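Local coordinates for rhamnogalacturonan endolyase YesW (PDB 2ZUX), which cleaves type I rhamnogalacturonan of plant cell walls by endo-type elimination, folding as a calcium-rich beta-propeller that also binds rhamnose, at residues V119-V122 / Y128-I131; G175-Q180 / G324-S329; D332-G337 / A347-G352; L393-A398 / I403-Y408. All coordinates share one frame; numbering follows the deposited sequence.

Contact 1. Residues V119-V122 / Y128-I131; sequences VGDV and YELI. With CA (calcium ion), chain H.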
# COMPACT_ATOMS: atom_id res chain seq x y z
N VAL A 119 3.65 -2.22 6.42
CA VAL A 119 3.61 -2.10 7.88
C VAL A 119 2.68 -3.12 8.51
O VAL A 119 1.69 -3.55 7.91
CB VAL A 119 3.18 -0.69 8.36
CG1 VAL A 119 4.31 0.32 8.19
CG2 VAL A 119 1.90 -0.25 7.67
N GLY A 120 3.01 -3.50 9.73
CA GLY A 120 2.14 -4.30 10.58
C GLY A 120 2.64 -4.12 11.99
O GLY A 120 3.80 -3.77 12.20
N ASP A 121 1.74 -4.32 12.95
CA ASP A 121 2.10 -4.28 14.35
C ASP A 121 2.37 -5.72 14.77
O ASP A 121 1.43 -6.48 15.02
CB ASP A 121 0.97 -3.66 15.17
CG ASP A 121 1.27 -3.58 16.64
OD1 ASP A 121 2.45 -3.71 17.03
OD2 ASP A 121 0.31 -3.38 17.41
N VAL A 122 3.64 -6.10 14.79
CA VAL A 122 4.00 -7.50 14.99
C VAL A 122 3.97 -7.94 16.46
O VAL A 122 3.91 -9.14 16.74
CB VAL A 122 5.35 -7.87 14.36
CG1 VAL A 122 5.37 -7.49 12.88
CG2 VAL A 122 6.51 -7.23 15.12
N TYR A 128 3.23 0.66 14.59
CA TYR A 128 3.65 -0.14 13.44
C TYR A 128 5.14 -0.42 13.40
O TYR A 128 5.95 0.44 13.73
CB TYR A 128 3.24 0.53 12.14
CG TYR A 128 1.75 0.55 11.90
CD1 TYR A 128 1.06 -0.64 11.70
CD2 TYR A 128 1.05 1.74 11.85
CE1 TYR A 128 -0.30 -0.65 11.49
CE2 TYR A 128 -0.31 1.75 11.63
CZ TYR A 128 -0.99 0.56 11.46
OH TYR A 128 -2.35 0.56 11.24
N GLU A 129 5.46 -1.63 12.96
CA GLU A 129 6.79 -2.00 12.51
C GLU A 129 6.83 -1.86 10.99
O GLU A 129 5.80 -1.93 10.31
CB GLU A 129 7.11 -3.46 12.88
CG GLU A 129 7.54 -3.70 14.32
CD GLU A 129 6.47 -3.36 15.34
OE1 GLU A 129 5.38 -3.97 15.32
OE2 GLU A 129 6.74 -2.48 16.19
N LEU A 130 8.03 -1.65 10.45
CA LEU A 130 8.26 -1.61 9.02
C LEU A 130 8.78 -2.96 8.53
O LEU A 130 9.74 -3.49 9.09
CB LEU A 130 9.26 -0.51 8.68
CG LEU A 130 8.67 0.90 8.68
CD1 LEU A 130 9.75 1.95 8.91
CD2 LEU A 130 7.89 1.16 7.39
N ILE A 131 8.14 -3.49 7.50
CA ILE A 131 8.59 -4.72 6.84
C ILE A 131 9.17 -4.28 5.50
O ILE A 131 8.43 -3.76 4.65
CB ILE A 131 7.43 -5.73 6.65
CG1 ILE A 131 6.69 -6.01 7.98
CG2 ILE A 131 7.92 -7.03 6.01
CD1 ILE A 131 7.56 -6.56 9.11
CA CA H . 4.58 -2.68 17.37
O HOH W 1 6.06 -1.22 18.55

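Contact 2. Residues G175-Q180 / G324-S329; sequences GAHYTQ and GNHNLS. With CA (calcium ion), chain C.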
# COMPACT_ATOMS: atom_id res chain seq x y z
N GLY A 175 12.67 -9.16 -8.62
CA GLY A 175 12.10 -8.24 -9.60
C GLY A 175 10.72 -7.81 -9.13
O GLY A 175 10.13 -8.45 -8.26
N ALA A 176 10.20 -6.75 -9.72
CA ALA A 176 8.94 -6.14 -9.27
C ALA A 176 7.77 -7.12 -9.24
O ALA A 176 6.89 -7.00 -8.38
CB ALA A 176 8.61 -4.94 -10.13
N HIS A 177 7.75 -8.06 -10.19
CA HIS A 177 6.56 -8.87 -10.41
C HIS A 177 6.61 -10.22 -9.73
O HIS A 177 5.66 -11.00 -9.85
CB HIS A 177 6.31 -8.99 -11.91
CG HIS A 177 6.18 -7.66 -12.55
ND1 HIS A 177 5.11 -6.83 -12.31
CD2 HIS A 177 7.05 -6.96 -13.32
CE1 HIS A 177 5.30 -5.69 -12.96
NE2 HIS A 177 6.46 -5.75 -13.58
N TYR A 178 7.70 -10.48 -9.00
CA TYR A 178 7.89 -11.76 -8.34
C TYR A 178 7.31 -11.74 -6.91
O TYR A 178 6.12 -11.95 -6.74
CB TYR A 178 9.36 -12.21 -8.44
CG TYR A 178 9.79 -12.49 -9.87
CD1 TYR A 178 9.48 -13.71 -10.49
CD2 TYR A 178 10.45 -11.51 -10.63
CE1 TYR A 178 9.85 -13.96 -11.80
CE2 TYR A 178 10.83 -11.75 -11.95
CZ TYR A 178 10.52 -12.98 -12.52
OH TYR A 178 10.87 -13.23 -13.84
N THR A 179 8.12 -11.46 -5.89
CA THR A 179 7.64 -11.47 -4.50
C THR A 179 6.65 -10.34 -4.25
O THR A 179 6.96 -9.17 -4.49
CB THR A 179 8.80 -11.36 -3.50
OG1 THR A 179 9.67 -12.49 -3.67
CG2 THR A 179 8.30 -11.34 -2.07
N GLN A 180 5.48 -10.73 -3.75
CA GLN A 180 4.41 -9.82 -3.34
C GLN A 180 4.09 -10.17 -1.89
O GLN A 180 3.56 -11.25 -1.62
CB GLN A 180 3.18 -10.01 -4.25
CG GLN A 180 3.49 -10.05 -5.75
CD GLN A 180 4.27 -8.85 -6.25
OE1 GLN A 180 4.21 -7.75 -5.70
NE2 GLN A 180 5.03 -9.07 -7.32
N GLY A 324 -5.98 -8.10 -16.27
CA GLY A 324 -5.33 -7.58 -15.07
C GLY A 324 -4.26 -6.53 -15.32
O GLY A 324 -3.65 -6.46 -16.39
N ASN A 325 -4.04 -5.71 -14.29
CA ASN A 325 -3.01 -4.70 -14.27
C ASN A 325 -1.78 -5.22 -13.52
O ASN A 325 -1.81 -6.30 -12.92
CB ASN A 325 -3.52 -3.49 -13.48
CG ASN A 325 -4.21 -2.44 -14.34
OD1 ASN A 325 -4.78 -2.74 -15.41
ND2 ASN A 325 -4.17 -1.20 -13.87
N HIS A 326 -0.70 -4.44 -13.51
CA HIS A 326 0.40 -4.67 -12.56
C HIS A 326 0.05 -4.18 -11.16
O HIS A 326 0.92 -3.69 -10.43
CB HIS A 326 1.67 -3.92 -12.98
CG HIS A 326 2.07 -4.09 -14.41
ND1 HIS A 326 2.60 -5.26 -14.92
CD2 HIS A 326 2.02 -3.22 -15.44
CE1 HIS A 326 2.88 -5.09 -16.20
NE2 HIS A 326 2.54 -3.86 -16.54
N ASN A 327 -1.22 -4.28 -10.80
CA ASN A 327 -1.74 -3.79 -9.52
C ASN A 327 -3.20 -4.21 -9.42
O ASN A 327 -3.79 -4.67 -10.40
CB ASN A 327 -1.54 -2.27 -9.33
CG ASN A 327 -1.51 -1.48 -10.64
OD1 ASN A 327 -0.45 -0.98 -11.06
ND2 ASN A 327 -2.65 -1.37 -11.28
N LEU A 328 -3.76 -4.10 -8.23
CA LEU A 328 -5.17 -4.40 -8.00
C LEU A 328 -5.68 -3.49 -6.88
O LEU A 328 -4.90 -2.80 -6.23
CB LEU A 328 -5.38 -5.89 -7.67
CG LEU A 328 -4.54 -6.59 -6.61
CD1 LEU A 328 -4.81 -6.07 -5.20
CD2 LEU A 328 -4.80 -8.09 -6.66
N SER A 329 -7.00 -3.48 -6.68
CA SER A 329 -7.60 -2.82 -5.54
C SER A 329 -8.56 -3.78 -4.86
O SER A 329 -8.98 -4.77 -5.46
CB SER A 329 -8.39 -1.58 -5.95
OG SER A 329 -7.62 -0.68 -6.74
CA CA C . 2.02 -2.98 -18.44
O HOH W 2 3.02 -4.51 -19.61
O HOH W 3 3.85 -1.91 -18.61

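Contact 3. Residues D332-G337 / A347-G352; sequences DVDGDG and AVDHDG. With CA (calcium ion), chain K; CA (calcium ion), chain L.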
# COMPACT_ATOMS: atom_id res chain seq x y z
N ASP A 332 -15.31 -3.10 -0.80
CA ASP A 332 -16.70 -3.53 -0.86
C ASP A 332 -17.41 -2.60 -1.84
O ASP A 332 -17.73 -1.46 -1.52
CB ASP A 332 -17.35 -3.45 0.52
CG ASP A 332 -18.84 -3.78 0.49
OD1 ASP A 332 -19.31 -4.37 -0.50
OD2 ASP A 332 -19.53 -3.43 1.46
N VAL A 333 -17.62 -3.10 -3.06
CA VAL A 333 -18.18 -2.28 -4.13
C VAL A 333 -19.69 -2.44 -4.26
O VAL A 333 -20.35 -1.56 -4.80
CB VAL A 333 -17.52 -2.57 -5.51
CG1 VAL A 333 -16.01 -2.34 -5.45
CG2 VAL A 333 -17.85 -3.99 -6.01
N ASP A 334 -20.22 -3.56 -3.78
CA ASP A 334 -21.64 -3.88 -3.98
C ASP A 334 -22.50 -3.69 -2.73
O ASP A 334 -23.71 -3.94 -2.77
CB ASP A 334 -21.81 -5.28 -4.60
CG ASP A 334 -21.22 -6.38 -3.73
OD1 ASP A 334 -20.89 -6.10 -2.56
OD2 ASP A 334 -21.09 -7.53 -4.21
N GLY A 335 -21.88 -3.25 -1.64
CA GLY A 335 -22.60 -2.88 -0.42
C GLY A 335 -23.00 -4.00 0.52
O GLY A 335 -23.77 -3.76 1.46
N ASP A 336 -22.49 -5.21 0.30
CA ASP A 336 -22.84 -6.36 1.15
C ASP A 336 -21.91 -6.52 2.38
O ASP A 336 -22.05 -7.49 3.14
CB ASP A 336 -22.92 -7.66 0.33
CG ASP A 336 -21.60 -8.06 -0.30
OD1 ASP A 336 -20.56 -7.45 0.03
OD2 ASP A 336 -21.58 -8.98 -1.16
N GLY A 337 -20.98 -5.58 2.56
CA GLY A 337 -20.03 -5.62 3.68
C GLY A 337 -18.77 -6.43 3.41
O GLY A 337 -17.78 -6.35 4.14
N ALA A 347 -13.44 -7.64 -12.39
CA ALA A 347 -13.69 -7.67 -10.95
C ALA A 347 -14.12 -9.07 -10.56
O ALA A 347 -14.78 -9.77 -11.35
CB ALA A 347 -14.73 -6.66 -10.55
N VAL A 348 -13.74 -9.46 -9.34
CA VAL A 348 -14.01 -10.78 -8.80
C VAL A 348 -14.76 -10.59 -7.49
O VAL A 348 -14.38 -9.77 -6.66
CB VAL A 348 -12.69 -11.55 -8.57
CG1 VAL A 348 -12.96 -12.95 -7.98
CG2 VAL A 348 -11.91 -11.66 -9.86
N ASP A 349 -15.84 -11.36 -7.33
CA ASP A 349 -16.70 -11.27 -6.15
C ASP A 349 -16.04 -11.91 -4.93
O ASP A 349 -15.03 -12.61 -5.05
CB ASP A 349 -18.04 -11.94 -6.46
CG ASP A 349 -19.20 -11.33 -5.71
OD1 ASP A 349 -19.02 -10.45 -4.85
OD2 ASP A 349 -20.34 -11.76 -6.00
N HIS A 350 -16.64 -11.68 -3.76
CA HIS A 350 -16.09 -12.14 -2.50
C HIS A 350 -16.01 -13.67 -2.41
O HIS A 350 -15.28 -14.20 -1.58
CB HIS A 350 -16.93 -11.60 -1.34
CG HIS A 350 -18.30 -12.19 -1.26
ND1 HIS A 350 -19.41 -11.61 -1.83
CD2 HIS A 350 -18.72 -13.34 -0.68
CE1 HIS A 350 -20.46 -12.37 -1.60
NE2 HIS A 350 -20.08 -13.43 -0.91
N ASP A 351 -16.78 -14.36 -3.25
CA ASP A 351 -16.81 -15.81 -3.29
C ASP A 351 -15.99 -16.40 -4.45
O ASP A 351 -16.07 -17.60 -4.74
CB ASP A 351 -18.26 -16.31 -3.39
CG ASP A 351 -18.96 -15.84 -4.65
OD1 ASP A 351 -18.38 -15.05 -5.43
OD2 ASP A 351 -20.11 -16.26 -4.87
N GLY A 352 -15.22 -15.54 -5.12
CA GLY A 352 -14.35 -15.99 -6.20
C GLY A 352 -14.97 -16.03 -7.58
O GLY A 352 -14.31 -16.41 -8.54
CA CA K . -20.19 -9.47 -3.05
CA CA L . -19.21 -6.50 -1.31

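Contact 4. Residues L393-A398 / I403-Y408; sequences LSFRDA and ILWGVY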
# COMPACT_ATOMS: atom_id res chain seq x y z
N LEU A 393 -8.09 5.47 -21.29
CA LEU A 393 -8.43 5.74 -19.90
C LEU A 393 -9.91 5.52 -19.74
O LEU A 393 -10.71 5.94 -20.59
CB LEU A 393 -7.99 7.14 -19.46
CG LEU A 393 -8.20 8.35 -20.38
CD1 LEU A 393 -8.42 9.62 -19.58
CD2 LEU A 393 -7.01 8.53 -21.34
N SER A 394 -10.28 4.82 -18.68
CA SER A 394 -11.67 4.46 -18.46
C SER A 394 -12.07 4.79 -17.03
O SER A 394 -11.27 4.66 -16.10
CB SER A 394 -11.92 2.98 -18.77
OG SER A 394 -11.17 2.12 -17.92
N PHE A 395 -13.30 5.25 -16.88
CA PHE A 395 -13.85 5.65 -15.59
C PHE A 395 -15.18 4.91 -15.45
O PHE A 395 -16.10 5.14 -16.25
CB PHE A 395 -14.02 7.17 -15.57
CG PHE A 395 -14.38 7.74 -14.22
CD1 PHE A 395 -13.43 8.41 -13.45
CD2 PHE A 395 -15.69 7.67 -13.75
CE1 PHE A 395 -13.78 8.97 -12.21
CE2 PHE A 395 -16.04 8.22 -12.52
CZ PHE A 395 -15.08 8.87 -11.75
N ARG A 396 -15.26 4.00 -14.49
CA ARG A 396 -16.37 3.06 -14.46
C ARG A 396 -17.02 2.91 -13.09
O ARG A 396 -16.43 3.24 -12.06
CB ARG A 396 -15.91 1.69 -14.95
CG ARG A 396 -15.12 0.88 -13.90
CD ARG A 396 -14.61 -0.38 -14.54
NE ARG A 396 -14.07 -1.41 -13.65
CZ ARG A 396 -12.78 -1.79 -13.62
NH1 ARG A 396 -11.86 -1.15 -14.34
NH2 ARG A 396 -12.41 -2.80 -12.85
N ASP A 397 -18.24 2.38 -13.12
CA ASP A 397 -18.94 1.93 -11.93
C ASP A 397 -18.17 0.72 -11.39
O ASP A 397 -18.01 -0.27 -12.08
CB ASP A 397 -20.37 1.55 -12.34
CG ASP A 397 -21.23 1.12 -11.18
OD1 ASP A 397 -20.82 0.22 -10.41
OD2 ASP A 397 -22.36 1.64 -11.07
N ALA A 398 -17.69 0.82 -10.14
CA ALA A 398 -16.85 -0.25 -9.58
C ALA A 398 -17.58 -1.59 -9.47
O ALA A 398 -16.96 -2.65 -9.61
CB ALA A 398 -16.29 0.17 -8.23
N ILE A 403 -19.06 1.44 -18.07
CA ILE A 403 -18.22 2.59 -18.36
C ILE A 403 -19.07 3.87 -18.24
O ILE A 403 -20.07 4.03 -18.94
CB ILE A 403 -17.56 2.49 -19.76
CG1 ILE A 403 -16.79 1.17 -19.92
CG2 ILE A 403 -16.66 3.70 -20.01
CD1 ILE A 403 -15.67 0.95 -18.92
N LEU A 404 -18.67 4.75 -17.33
CA LEU A 404 -19.36 6.04 -17.18
C LEU A 404 -18.85 7.01 -18.22
O LEU A 404 -19.62 7.74 -18.84
CB LEU A 404 -19.17 6.57 -15.76
CG LEU A 404 -19.65 5.58 -14.70
CD1 LEU A 404 -19.16 5.96 -13.32
CD2 LEU A 404 -21.17 5.47 -14.72
N TRP A 405 -17.53 7.01 -18.43
CA TRP A 405 -16.92 7.72 -19.54
C TRP A 405 -15.53 7.16 -19.79
O TRP A 405 -14.94 6.51 -18.92
CB TRP A 405 -16.87 9.24 -19.30
CG TRP A 405 -16.08 9.66 -18.09
CD1 TRP A 405 -16.54 9.81 -16.81
CD2 TRP A 405 -14.69 10.02 -18.05
NE1 TRP A 405 -15.53 10.23 -15.98
CE2 TRP A 405 -14.38 10.36 -16.72
CE3 TRP A 405 -13.68 10.09 -19.02
CZ2 TRP A 405 -13.11 10.77 -16.33
CZ3 TRP A 405 -12.41 10.50 -18.63
CH2 TRP A 405 -12.13 10.83 -17.29
N GLY A 406 -15.04 7.36 -21.01
CA GLY A 406 -13.70 6.93 -21.38
C GLY A 406 -13.20 7.79 -22.52
O GLY A 406 -14.00 8.46 -23.20
N VAL A 407 -11.90 7.77 -22.73
CA VAL A 407 -11.28 8.53 -23.82
C VAL A 407 -10.32 7.62 -24.60
O VAL A 407 -9.44 6.99 -24.01
CB VAL A 407 -10.53 9.78 -23.29
CG1 VAL A 407 -9.88 10.55 -24.44
CG2 VAL A 407 -11.47 10.70 -22.51
N TYR A 408 -10.51 7.56 -25.91
CA TYR A 408 -9.61 6.84 -26.80
C TYR A 408 -8.26 7.55 -26.87
O TYR A 408 -8.21 8.78 -27.02
CB TYR A 408 -10.22 6.75 -28.19
CG TYR A 408 -9.31 6.16 -29.23
CD1 TYR A 408 -9.02 4.80 -29.25
CD2 TYR A 408 -8.74 6.97 -30.22
CE1 TYR A 408 -8.18 4.26 -30.20
CE2 TYR A 408 -7.90 6.43 -31.19
CZ TYR A 408 -7.63 5.08 -31.18
OH TYR A 408 -6.80 4.54 -32.14

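Contact 1. Residues V119-V122 / Y128-I131
Gly120 and Glu129 form the antiparallel hydrogen-bonded pair at the end of a hairpin, where Glu129 N gives a 2.8 Å bond to Gly120 O and Gly120 N a longer one, 3.3 Å, to Glu129 O. A third hydrogen bond leaves the backbone: Val122 N donates to Glu129 OE1 at 2.8 Å, nearly along the C-O axis of the carboxylate. Metal bonds use the same group. Glu129 bends at chi2 (63°), folding its carboxylate back over the turn so that OE1 and OE2 both hold a calcium ion, OE2 at 2.5 Å, while Asp121 OD1 binds it at 2.4 Å and Asp121 OD2 accepts from Gly126 N. Asp123, Asp125, Gln127 O and a water complete the site; the DxDxDG sequence and the glutamate at position nine give an EF-hand-like calcium loop. Apolar contact lies on the other side: beta-branched Val119 offers CG1 to Leu130 CD2 at 3.8 Å and CG2 to one face of the Tyr128 ring, near its rim. Around the hairpin of strands 109-120 and 129-136, Leu163 of strand 162-167 touches Val122 and Glu129, strand 152-156 packs on Ile131, and helix 547-553 covers Val119 and Tyr128.

Contact 2. Residues G175-Q180 / G324-S329
A type I beta turn from Gly175 to Tyr178 carries His177 up to His326 in an irregular loop, their CA atoms 7.8 Å apart. The side chains of the two histidines make the whole contact. Each sets CG anti to its carbonyl carbon, beside the backbone N (chi1 -56° for His177, -49° for His326), which brings the rings together. His177 CE1 comes within 3.4 Å of His326 ND1, and the rings touch obliquely, planes at 43°. His326 is fixed at both nitrogens: NE2 binds a calcium ion at 2.2 Å, and ND1 is hydrogen-bonded to Tyr288 OH, which settles the rotation of the ring that His177 meets. His362, Asp364, Glu385 and two waters complete the metal site. Both segments are loops leading into the first strands of propeller blades, 182-184 and 329-331, and the His177 side chain is about 5 Å, between nearest atoms, from a bound rhamnose. A leucine in place of His177 would probably lose the oblique ring contact, leaving that side of the metal ligand covered by an aliphatic branch instead of an imidazole. Gln180 braces the turn: its NE2 donates to Ala176 O at 3.0 Å in a nearly straight bond, and OE1 accepts from Ala557 N.

Contact 3. Residues D332-G337 / A347-G352
Asp336 and His350 meet through a calcium ion rather than directly: Asp336 OD2 and His350 ND1 lie 3.5 Å apart because both bind the same metal. Asp336 has the most surface covered here, 28 Å². Its CG sits between the backbone N and the carbonyl carbon (chi1 64°), turning the carboxylate inward so that Asp336 OD2 holds this calcium at 2.4 Å while Asp336 OD1 holds a second calcium at 2.1 Å. Asp334 does the same two residues earlier, with OD2 on the shared ion and OD1 on the second, so two carboxylates bridge a pair of metals 3.6 Å apart from calcium to calcium. Aspartate suits this role, being short, with two carboxylate oxygens that can go to different ions. His350 uses ND1, the nitrogen nearer the backbone, at 2.6 Å from the shared calcium, which lies at the edge of the ring, in plane. Asp349 OD1 binds the shared calcium at 2.4 Å. The gathered negative charge is probably offset in large part by the two ions. Segment 332-337 is a DxDxDG loop: Asp332 OD1 joins the second ion, its OD2 accepts Gly337 N, and Gly335 and Gly337 have the positive phi angles that glycine tolerates. Lys338 O and Glu340 complete the sites, Glu340 serving both ions. The loop links strands 329-331 and 340-343, and the turn from Asp349 to Gly352 links strands 346-348 and 354-357. Met355 of the latter strand touches Val333, Ala347 and Asp349, while strand 303-311 packs on Val348.

Contact 4. Residues L393-A398 / I403-Y408
Phe395 packs against a face of the Trp405 indole, both on the same face of an antiparallel strand pair. From the backbone outward, Phe395 CB sits over the five-membered ring in a CH-pi contact, 3.5 Å from its centroid and 19° off the normal. Phe395 CG comes next, 3.3 Å from Trp405 NE1, which stands over one face of the phenyl ring toward its rim. On one flank Phe395 CD1 meets Trp405 CZ2 at 3.7 Å; on the other, Phe395 CD2 is again near NE1, and Phe395 CE2 touches Leu404 CD1, at the ring's edge 3.9 Å away. The planes are only 16° apart, yet slid so far that the rings barely overlap. With CG between its backbone N and carbonyl carbon (chi1 61°), Trp405 is folded over its partner, and its NE1 is hydrogen-bonded to Ala439 O. Were Trp405 an alanine, the Phe395 ring would probably lose the cover on that face, and Ala439 O its indole donor. Large aromatics suit this half-buried face, which Val430 also lines. Phe395 O accepts from both Leu404 N, at 2.8 Å, and Trp405 N. Two residues facing one make a classic beta bulge, here in the hairpin closing a four-stranded propeller blade.

How the contacts relate
Along the chain the four contacts follow in series, all in the family 11 C-terminal domain, the beta-propeller. Contact 1 lies in the sheet that holds strands 109-120 and 129-136, contact 3 in that of strands 340-343 and 346-348, and contact 4 in that of strands 393-397 and 403-407. Contact 2 joins two loops entering blades; its segment 324-329 runs through strand 329-331 into contact 3, the two centres about 21 Å apart. Contacts 3 and 4, about 20 Å apart by centres, touch where Val333 CG1 packs on Ala398 CB at 3.8 Å. Contacts 1 and 4 lie on opposite sides of the chain centre, their centres about 36 Å apart. Calcium sites recur in three of the contacts, consistent with the structural role suggested for the metal.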